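PDB 3B73: PhiH1 repressor-like protein from Haloarcula marismortui ATCC 43049, which is of unknown function but has a winged helix-turn-helix fold and probably binds DNA as a repressor-like transcriptional regulator. Local coordinates for residues 50-53 against 54-58; 79-83 against 84-88. All coordinates share one frame; numbering follows the deposited sequence.

Contact 1. Residues 50-53 against 54-58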
ATOM      1  N   LEU B  50      -1.718   2.267 -14.186  1.00 51.24           N
ATOM      2  CA  LEU B  50      -2.127   3.640 -14.530  1.00 51.38           C
ATOM      3  C   LEU B  50      -3.552   3.661 -15.106  1.00 60.24           C
ATOM      4  O   LEU B  50      -4.402   4.482 -14.705  1.00 54.52           O
ATOM      5  CB  LEU B  50      -1.137   4.294 -15.506  1.00 49.15           C
ATOM      6  CG  LEU B  50       0.227   4.660 -14.904  1.00 69.98           C
ATOM      7  CD1 LEU B  50       1.205   5.022 -16.010  1.00 63.50           C
ATOM      8  CD2 LEU B  50       0.106   5.802 -13.860  1.00 56.03           C
ATOM      9  N   LYS B  51      -3.807   2.761 -16.055  1.00 55.99           N
ATOM     10  CA  LYS B  51      -5.118   2.685 -16.696  1.00 55.65           C
ATOM     11  C   LYS B  51      -6.172   2.407 -15.627  1.00 66.70           C
ATOM     12  O   LYS B  51      -7.261   2.998 -15.641  1.00 55.01           O
ATOM     13  CB  LYS B  51      -5.128   1.606 -17.789  1.00 78.66           C
ATOM     14  CG  LYS B  51      -6.089   1.870 -18.951  1.00 86.46           C
ATOM     15  CD  LYS B  51      -7.468   1.280 -18.685  1.00109.29           C
ATOM     16  CE  LYS B  51      -8.386   1.389 -19.902  1.00100.31           C
ATOM     17  NZ  LYS B  51      -9.709   0.730 -19.645  1.00 90.39           N
ATOM     18  N   LYS B  52      -5.822   1.539 -14.677  1.00 47.97           N
ATOM     19  CA  LYS B  52      -6.755   1.144 -13.621  1.00 46.82           C
ATOM     20  C   LYS B  52      -7.055   2.310 -12.673  1.00 63.84           C
ATOM     21  O   LYS B  52      -8.210   2.599 -12.374  1.00 55.11           O
ATOM     22  CB  LYS B  52      -6.185  -0.024 -12.828  1.00 42.98           C
ATOM     23  CG  LYS B  52      -7.229  -0.880 -12.121  1.00 65.09           C
ATOM     24  CD  LYS B  52      -7.746  -1.946 -13.058  1.00 72.81           C
ATOM     25  CE  LYS B  52      -8.638  -2.931 -12.350  1.00 98.65           C
ATOM     26  NZ  LYS B  52      -9.453  -3.675 -13.346  1.00 86.44           N
ATOM     27  N   LEU B  53      -6.007   2.983 -12.214  1.00 50.86           N
ATOM     28  CA  LEU B  53      -6.169   4.142 -11.355  1.00 58.76           C
ATOM     29  C   LEU B  53      -7.023   5.216 -12.027  1.00 59.23           C
ATOM     30  O   LEU B  53      -7.832   5.871 -11.356  1.00 46.33           O
ATOM     31  CB  LEU B  53      -4.796   4.685 -10.926  1.00 54.45           C
ATOM     32  CG  LEU B  53      -4.090   3.710  -9.974  1.00 41.15           C
ATOM     33  CD1 LEU B  53      -2.567   3.856  -9.983  1.00 39.88           C
ATOM     34  CD2 LEU B  53      -4.683   3.803  -8.580  1.00 44.56           C
ATOM     35  N   ALA B  54      -6.860   5.384 -13.342  1.00 56.34           N
ATOM     36  CA  ALA B  54      -7.639   6.381 -14.080  1.00 51.44           C
ATOM     37  C   ALA B  54      -9.104   5.968 -14.176  1.00 59.19           C
ATOM     38  O   ALA B  54     -10.009   6.812 -14.063  1.00 48.87           O
ATOM     39  CB  ALA B  54      -7.050   6.635 -15.467  1.00 56.17           C
ATOM     40  N   ASP B  55      -9.340   4.671 -14.366  1.00 60.09           N
ATOM     41  CA  ASP B  55     -10.707   4.146 -14.402  1.00 44.67           C
ATOM     42  C   ASP B  55     -11.404   4.443 -13.106  1.00 61.86           C
ATOM     43  O   ASP B  55     -12.614   4.694 -13.094  1.00 58.13           O
ATOM     44  CB  ASP B  55     -10.706   2.634 -14.656  1.00 60.24           C
ATOM     45  CG  ASP B  55     -10.216   2.279 -16.064  1.00 68.60           C
ATOM     46  OD1 ASP B  55     -10.170   3.188 -16.921  1.00 67.86           O
ATOM     47  OD2 ASP B  55      -9.889   1.095 -16.316  1.00 64.10           O
ATOM     48  N   HIS B  56     -10.643   4.405 -12.013  1.00 52.33           N
ATOM     49  CA  HIS B  56     -11.201   4.647 -10.686  1.00 59.86           C
ATOM     50  C   HIS B  56     -11.083   6.109 -10.274  1.00 57.29           C
ATOM     51  O   HIS B  56     -11.300   6.455  -9.119  1.00 51.55           O
ATOM     52  CB  HIS B  56     -10.555   3.720  -9.661  1.00 52.92           C
ATOM     53  CG  HIS B  56     -10.903   2.282  -9.867  1.00 49.79           C
ATOM     54  ND1 HIS B  56     -11.919   1.657  -9.174  1.00 49.05           N
ATOM     55  CD2 HIS B  56     -10.392   1.347 -10.704  1.00 56.66           C
ATOM     56  CE1 HIS B  56     -12.011   0.401  -9.568  1.00 43.48           C
ATOM     57  NE2 HIS B  56     -11.093   0.184 -10.492  1.00 57.29           N
ATOM     58  N   ASP B  57     -10.737   6.956 -11.238  1.00 56.64           N
ATOM     59  CA  ASP B  57     -10.694   8.402 -11.043  1.00 61.04           C
ATOM     60  C   ASP B  57      -9.756   8.842  -9.922  1.00 58.47           C
ATOM     61  O   ASP B  57      -9.951   9.886  -9.326  1.00 46.81           O
ATOM     62  CB  ASP B  57     -12.108   8.956 -10.819  1.00 64.79           C
ATOM     63  CG  ASP B  57     -12.782   9.382 -12.118  1.00120.22           C
ATOM     64  OD1 ASP B  57     -12.831   8.586 -13.088  1.00 88.14           O
ATOM     65  OD2 ASP B  57     -13.266  10.532 -12.166  1.00124.62           O
ATOM     66  N   LEU B  58      -8.725   8.050  -9.658  1.00 51.77           N
ATOM     67  CA  LEU B  58      -7.668   8.445  -8.747  1.00 50.93           C
ATOM     68  C   LEU B  58      -6.566   9.157  -9.519  1.00 54.29           C
ATOM     69  O   LEU B  58      -5.777   9.923  -8.947  1.00 51.82           O
ATOM     70  CB  LEU B  58      -7.125   7.215  -8.041  1.00 40.25           C
ATOM     71  CG  LEU B  58      -8.207   6.511  -7.224  1.00 41.67           C
ATOM     72  CD1 LEU B  58      -7.609   5.428  -6.316  1.00 54.45           C
ATOM     73  CD2 LEU B  58      -9.013   7.522  -6.396  1.00 48.72           C
TER
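The imidazole of His56 turns an edge to the last turn of the helix, while Trp10 stacks on the ring. Lys52 O accepts His56 N (3.1 Å), and ring carbon CD2 of His56 lies beside the same Lys52 O at 3.0 Å, near the ring plane. The Lys52 side chain runs alongside in the same direction. Asp55 presents the other flat group. With CG beside its own backbone N (chi1 -68°), the carboxylate folds back over Lys51 O; these oxygens are all acceptors and form no bond with each other. Lys51 O is taken by the backbone N-H of Asp55, and Lys51 bends at chi2 to bring NZ within 3.4 Å of Asp55 OD2, a salt bridge with a weak hydrogen bond that would probably offset the crowding. Helix 43-55, following helix 30-34 and so probably the recognition helix, ends before the wing in a Schellman motif: Leu58 N reaches Leu53 O at 2.9 Å, Asp57 N bonds to Ala54 O, and Asp57 takes positive phi. This reversal sets Leu58 CD1 4.0 Å from Leu53 CD2. Leu58 pairs through its backbone with Thr70. Leu50 and Leu53 pack on Ile18 of helix 13-25 and on Leu59, Ala54 on Pro61 and Tyr67, so the helix end rests against both wing strands.

Contact 2. Residues 79-83 against 84-88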
ATOM      1  N   GLY B  79      -6.625   9.342   3.506  1.00 46.90           N
ATOM      2  CA  GLY B  79      -7.623   8.624   4.278  1.00 52.11           C
ATOM      3  C   GLY B  79      -9.018   9.243   4.269  1.00 48.06           C
ATOM      4  O   GLY B  79      -9.806   9.025   5.194  1.00 59.77           O
ATOM      5  N   GLU B  80      -9.331   9.993   3.214  1.00 52.68           N
ATOM      6  CA  GLU B  80     -10.574  10.759   3.151  1.00 54.18           C
ATOM      7  C   GLU B  80     -11.463  10.281   2.021  1.00 63.35           C
ATOM      8  O   GLU B  80     -12.556  10.799   1.816  1.00 62.18           O
ATOM      9  CB  GLU B  80     -10.268  12.241   2.928  1.00 58.39           C
ATOM     10  CG  GLU B  80      -9.759  12.973   4.157  1.00 53.82           C
ATOM     11  CD  GLU B  80      -8.979  14.236   3.785  1.00129.09           C
ATOM     12  OE1 GLU B  80      -9.013  14.648   2.596  1.00 84.37           O
ATOM     13  OE2 GLU B  80      -8.328  14.816   4.685  1.00 93.36           O
ATOM     14  N   TYR B  81     -10.986   9.298   1.274  1.00 50.74           N
ATOM     15  CA  TYR B  81     -11.757   8.750   0.168  1.00 47.46           C
ATOM     16  C   TYR B  81     -11.624   7.227   0.176  1.00 55.19           C
ATOM     17  O   TYR B  81     -10.527   6.681   0.177  1.00 49.18           O
ATOM     18  CB  TYR B  81     -11.293   9.353  -1.158  1.00 42.45           C
ATOM     19  CG  TYR B  81     -12.119   8.891  -2.334  1.00 63.24           C
ATOM     20  CD1 TYR B  81     -13.246   9.593  -2.731  1.00 58.45           C
ATOM     21  CD2 TYR B  81     -11.772   7.746  -3.050  1.00 39.76           C
ATOM     22  CE1 TYR B  81     -14.006   9.170  -3.809  1.00 63.83           C
ATOM     23  CE2 TYR B  81     -12.526   7.318  -4.122  1.00 49.64           C
ATOM     24  CZ  TYR B  81     -13.644   8.026  -4.489  1.00 53.81           C
ATOM     25  OH  TYR B  81     -14.387   7.591  -5.550  1.00 56.69           O
ATOM     26  N   ASP B  82     -12.759   6.557   0.228  1.00 49.21           N
ATOM     27  CA  ASP B  82     -12.829   5.109   0.303  1.00 57.19           C
ATOM     28  C   ASP B  82     -12.746   4.589  -1.133  1.00 58.73           C
ATOM     29  O   ASP B  82     -13.698   4.720  -1.920  1.00 49.17           O
ATOM     30  CB  ASP B  82     -14.161   4.706   0.981  1.00 43.81           C
ATOM     31  CG  ASP B  82     -14.365   3.182   1.065  1.00 58.24           C
ATOM     32  OD1 ASP B  82     -13.808   2.401   0.242  1.00 54.57           O
ATOM     33  OD2 ASP B  82     -15.113   2.771   1.972  1.00 54.11           O
ATOM     34  N   ALA B  83     -11.597   4.033  -1.492  1.00 44.58           N
ATOM     35  CA  ALA B  83     -11.385   3.630  -2.886  1.00 50.73           C
ATOM     36  C   ALA B  83     -12.104   2.326  -3.255  1.00 42.25           C
ATOM     37  O   ALA B  83     -12.155   1.963  -4.430  1.00 47.25           O
ATOM     38  CB  ALA B  83      -9.903   3.521  -3.192  1.00 49.52           C
ATOM     39  N   GLY B  84     -12.622   1.624  -2.244  1.00 38.27           N
ATOM     40  CA  GLY B  84     -13.487   0.459  -2.441  1.00 50.08           C
ATOM     41  C   GLY B  84     -14.941   0.847  -2.720  1.00 63.39           C
ATOM     42  O   GLY B  84     -15.497   0.496  -3.764  1.00 52.04           O
ATOM     43  N   LYS B  85     -15.568   1.577  -1.796  1.00 49.14           N
ATOM     44  CA  LYS B  85     -16.950   2.036  -2.009  1.00 51.61           C
ATOM     45  C   LYS B  85     -17.013   3.147  -3.050  1.00 63.74           C
ATOM     46  O   LYS B  85     -18.045   3.346  -3.677  1.00 52.58           O
ATOM     47  CB  LYS B  85     -17.603   2.506  -0.697  1.00 49.50           C
ATOM     48  CG  LYS B  85     -17.806   1.425   0.377  1.00 56.81           C
ATOM     49  CD  LYS B  85     -18.610   1.998   1.566  1.00 77.27           C
ATOM     50  CE  LYS B  85     -19.286   0.928   2.436  1.00 71.96           C
ATOM     51  NZ  LYS B  85     -18.290   0.150   3.199  1.00 79.07           N
ATOM     52  N   GLU B  86     -15.898   3.859  -3.231  1.00 64.83           N
ATOM     53  CA  GLU B  86     -15.803   4.964  -4.188  1.00 47.86           C
ATOM     54  C   GLU B  86     -16.685   6.143  -3.782  1.00 60.41           C
ATOM     55  O   GLU B  86     -17.525   6.627  -4.530  1.00 53.66           O
ATOM     56  CB  GLU B  86     -16.051   4.497  -5.631  1.00 48.45           C
ATOM     57  CG  GLU B  86     -15.206   3.253  -6.002  1.00 51.10           C
ATOM     58  CD  GLU B  86     -15.364   2.818  -7.459  1.00 66.34           C
ATOM     59  OE1 GLU B  86     -16.118   3.475  -8.211  1.00 65.87           O
ATOM     60  OE2 GLU B  86     -14.737   1.808  -7.851  1.00 66.61           O
ATOM     61  N   ARG B  87     -16.471   6.602  -2.567  1.00 47.21           N
ATOM     62  CA  ARG B  87     -17.168   7.760  -2.055  1.00 56.65           C
ATOM     63  C   ARG B  87     -16.197   8.473  -1.139  1.00 72.08           C
ATOM     64  O   ARG B  87     -15.275   7.860  -0.581  1.00 47.26           O
ATOM     65  CB  ARG B  87     -18.396   7.329  -1.254  1.00 65.08           C
ATOM     66  CG  ARG B  87     -18.097   6.263  -0.207  1.00 70.50           C
ATOM     67  CD  ARG B  87     -18.932   6.409   1.078  1.00 84.70           C
ATOM     68  NE  ARG B  87     -20.123   5.557   1.105  1.00105.32           N
ATOM     69  CZ  ARG B  87     -20.567   4.918   2.190  1.00140.85           C
ATOM     70  NH1 ARG B  87     -21.661   4.161   2.129  1.00105.63           N
ATOM     71  NH2 ARG B  87     -19.911   5.020   3.341  1.00122.23           N
ATOM     72  N   TYR B  88     -16.389   9.773  -0.990  1.00 52.90           N
ATOM     73  CA  TYR B  88     -15.676  10.521   0.036  1.00 65.22           C
ATOM     74  C   TYR B  88     -16.150  10.054   1.413  1.00 65.62           C
ATOM     75  O   TYR B  88     -17.267   9.561   1.556  1.00 66.32           O
ATOM     76  CB  TYR B  88     -15.902  12.029  -0.147  1.00 49.65           C
ATOM     77  CG  TYR B  88     -15.059  12.618  -1.251  1.00 54.87           C
ATOM     78  CD1 TYR B  88     -13.807  13.170  -0.976  1.00 53.45           C
ATOM     79  CD2 TYR B  88     -15.502  12.613  -2.578  1.00 62.15           C
ATOM     80  CE1 TYR B  88     -13.021  13.726  -2.000  1.00 55.52           C
ATOM     81  CE2 TYR B  88     -14.719  13.149  -3.604  1.00 71.89           C
ATOM     82  CZ  TYR B  88     -13.479  13.705  -3.306  1.00 62.36           C
ATOM     83  OH  TYR B  88     -12.711  14.244  -4.319  1.00 63.80           O
TER
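Tyr81 of strand 81-82 lays its ring across the backbone of Glu86 and Arg87 and against Tyr88, and its side chain can be followed outward. CB leaves the strand with CG anti to the backbone N (chi1 -176°), which lays the ring over the main chain of residues 86-87. CG and CD1 come under Arg87 O, the carbonyl oxygen standing 3.4 Å from Tyr81 CD1 over one face, toward the rim. CD1 also points at the middle of the Tyr88 face: the two rings form an edge-to-face pair, centroids 5.0 Å apart and planes at 81°. Further out, CE1 lies against Arg87 C and CZ against Glu86 C, and the tip, OH, ends at the Glu86 backbone, 3.2 Å from Glu86 C, with CB a little further.

On the reverse face of the ladder, Asp82 organises the turn. Its OD1 accepts Lys85 N at 2.8 Å, from above the carboxylate plane, and Gly84 N in an Asx turn whose bond is weak, while OD2 meets the aliphatic Lys85 CG. Asp82 N bonds to Arg87 O at 2.9 Å; Asp82 O takes Glu86 N at 2.7 Å and, weakly, Arg87 N. Glu86, at positive phi, thus shares Asp82 with Arg87 in a G1 beta bulge. Tyr88 touches Glu71, Glu72 and Ala75, Ala83 touches Tyr76, and Ala83 O receives Trp10 NE1, so the hairpin meets both helix 71-77 and the N-terminal segment around Trp10.

In the fold
From the N terminus, the chain passes Trp10, helix 13-25, strand 27-28, which joins the sheet of the wing, and helix 30-34 before helix 43-55, whose end contact 1 shapes; there the chain turns into strands 59-62 and 66-69, the wing. Helix 71-77 follows, and contact 2 then closes the last modelled hairpin, 81-88. The two are local turns in series, neither enclosing nor crossing the other, with centres about 14 Å apart. They nevertheless meet in space: a probable, weak hydrogen bond joins His56 ND1 to Glu86 OE2 (3.1 Å), and Leu58 packs near Tyr81. Trp10 is common to both contacts, so the winged-helix core and the hairpin 81-88 share one junction.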